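Heptaprenyl diphosphate synthase (HEPPP synthase) subunit 1 family protein (Staphylococcus aureus, PDB 5H9D) probably serves as the small subunit of heptaprenyl diphosphate synthase, the enzyme thought to make the C35 prenyl chain of menaquinone. Local coordinates at residues K7-I12 and I25-R30. Numbering follows the deposited sequence.
Sequences KLERQI and ININHR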
# COMPACT_ATOMS: atom_id res chain seq x y z
N LYS C 7 12.80 9.43 19.49
CA LYS C 7 13.06 8.13 18.91
C LYS C 7 12.44 8.03 17.52
O LYS C 7 13.12 7.67 16.55
CB LYS C 7 12.52 7.01 19.79
CG LYS C 7 13.32 6.79 21.04
CD LYS C 7 12.94 5.47 21.68
CE LYS C 7 13.96 5.09 22.75
NZ LYS C 7 15.37 5.08 22.21
N LEU C 8 11.14 8.36 17.42
CA LEU C 8 10.42 8.32 16.15
C LEU C 8 11.08 9.16 15.06
O LEU C 8 11.09 8.76 13.90
CB LEU C 8 8.97 8.77 16.32
CG LEU C 8 8.09 8.78 15.07
CD1 LEU C 8 7.88 7.36 14.59
CD2 LEU C 8 6.75 9.45 15.36
N GLU C 9 11.64 10.31 15.42
CA GLU C 9 12.31 11.14 14.42
C GLU C 9 13.52 10.39 13.88
O GLU C 9 13.86 10.50 12.70
CB GLU C 9 12.75 12.49 15.02
CG GLU C 9 11.62 13.49 15.14
CD GLU C 9 11.76 14.39 16.35
OE1 GLU C 9 12.04 13.87 17.46
OE2 GLU C 9 11.58 15.63 16.19
N ARG C 10 14.15 9.61 14.74
CA ARG C 10 15.29 8.83 14.32
C ARG C 10 14.83 7.67 13.44
O ARG C 10 15.46 7.37 12.43
CB ARG C 10 16.05 8.30 15.54
CG ARG C 10 17.10 7.26 15.20
CD ARG C 10 17.91 6.94 16.43
NE ARG C 10 17.18 7.23 17.65
CZ ARG C 10 17.57 6.84 18.86
NH1 ARG C 10 18.70 6.14 18.99
NH2 ARG C 10 16.85 7.16 19.94
N GLN C 11 13.72 7.02 13.81
CA GLN C 11 13.21 5.91 13.01
C GLN C 11 12.76 6.39 11.63
O GLN C 11 13.09 5.77 10.63
CB GLN C 11 12.05 5.18 13.72
CG GLN C 11 12.49 4.23 14.81
CD GLN C 11 11.34 3.56 15.55
OE1 GLN C 11 10.58 2.79 14.97
NE2 GLN C 11 11.21 3.84 16.84
N ILE C 12 12.03 7.51 11.57
CA ILE C 12 11.56 8.04 10.29
C ILE C 12 12.79 8.31 9.43
O ILE C 12 12.76 8.20 8.21
CB ILE C 12 10.79 9.37 10.47
CG1 ILE C 12 9.45 9.12 11.16
CG2 ILE C 12 10.56 10.03 9.12
CD1 ILE C 12 8.45 8.46 10.30
N ILE C 25 6.03 17.03 8.18
CA ILE C 25 5.77 16.04 9.23
C ILE C 25 5.74 16.55 10.69
O ILE C 25 6.73 16.42 11.39
CB ILE C 25 6.79 14.86 9.21
CG1 ILE C 25 6.89 14.24 7.83
CG2 ILE C 25 6.34 13.78 10.18
CD1 ILE C 25 7.90 13.15 7.73
N ASN C 26 4.61 17.11 11.15
CA ASN C 26 4.50 17.55 12.55
C ASN C 26 4.33 16.29 13.39
O ASN C 26 3.55 15.42 13.04
CB ASN C 26 3.27 18.43 12.77
CG ASN C 26 3.25 19.65 11.89
OD1 ASN C 26 4.25 20.01 11.25
ND2 ASN C 26 2.10 20.32 11.85
N ILE C 27 5.04 16.18 14.50
CA ILE C 27 4.93 14.99 15.33
C ILE C 27 4.28 15.24 16.68
O ILE C 27 4.85 14.91 17.70
CB ILE C 27 6.31 14.35 15.58
CG1 ILE C 27 6.96 13.98 14.24
CG2 ILE C 27 6.17 13.09 16.42
CD1 ILE C 27 8.34 13.31 14.39
N ASN C 28 3.08 15.81 16.69
CA ASN C 28 2.34 16.07 17.94
C ASN C 28 3.16 15.76 19.20
O ASN C 28 3.13 14.64 19.73
CB ASN C 28 1.05 15.24 17.96
CG ASN C 28 0.19 15.49 19.18
OD1 ASN C 28 0.59 15.22 20.31
ND2 ASN C 28 -1.02 16.01 18.96
N HIS C 29 3.89 16.77 19.68
CA HIS C 29 4.74 16.65 20.85
C HIS C 29 4.01 16.25 22.14
O HIS C 29 4.46 15.34 22.85
CB HIS C 29 5.52 17.95 21.06
CG HIS C 29 6.56 18.21 20.02
ND1 HIS C 29 7.67 17.41 19.86
CD2 HIS C 29 6.66 19.18 19.07
CE1 HIS C 29 8.41 17.87 18.87
NE2 HIS C 29 7.81 18.94 18.37
N ARG C 30 2.91 16.92 22.45
CA ARG C 30 2.11 16.59 23.63
C ARG C 30 1.95 15.08 23.87
O ARG C 30 2.44 14.54 24.85
CB ARG C 30 0.72 17.20 23.52
CG ARG C 30 0.58 18.58 24.09
CD ARG C 30 0.57 18.56 25.60
NE ARG C 30 0.66 19.92 26.14
CZ ARG C 30 1.72 20.72 26.01
NH1 ARG C 30 2.81 20.31 25.37
NH2 ARG C 30 1.70 21.94 26.52
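Ile27 reaches into the angle between Leu8 and Glu9 with both of its branches. Its CD1 ends at the aliphatic part of Glu9, 3.4 Å from Glu9 CG. Its shorter branch meets Leu8, with Ile27 CG2 3.8 Å from Leu8 CD2. Each of these side chains runs aslant to the isoleucine. Leu8 CG stands anti to its own backbone N (chi1 180°), which carries CD2 out toward the loop. Glu9 leaves the helix pointing across the loop rather than at it. Its CG lies beside the backbone N (chi1 -79°), which sets the methylene against Ile27 CD1; the bend at chi2 only turns the carboxylate beyond it. One helical turn after Leu8, Ile12 faces Ile25 more loosely, with Ile12 CG2 4.3 Å from Ile25 CD1. No hydrogen bond crosses between the segments. The contact is apolar and places loop 25-28 beside helix 4-15 in this all-helical fold, whose family belongs to the terpenoid synthase clan. Both lie against the longer helices: Leu8 touches Val46, Thr50 and Thr53 of helix 43-65, while Ile12 and Ile25 share Ile77 of helix 70-88. At the far end of the loop, Asn28 is the N-cap of helix 29-32. Its OD1 accepts a hydrogen bond from Leu31 N.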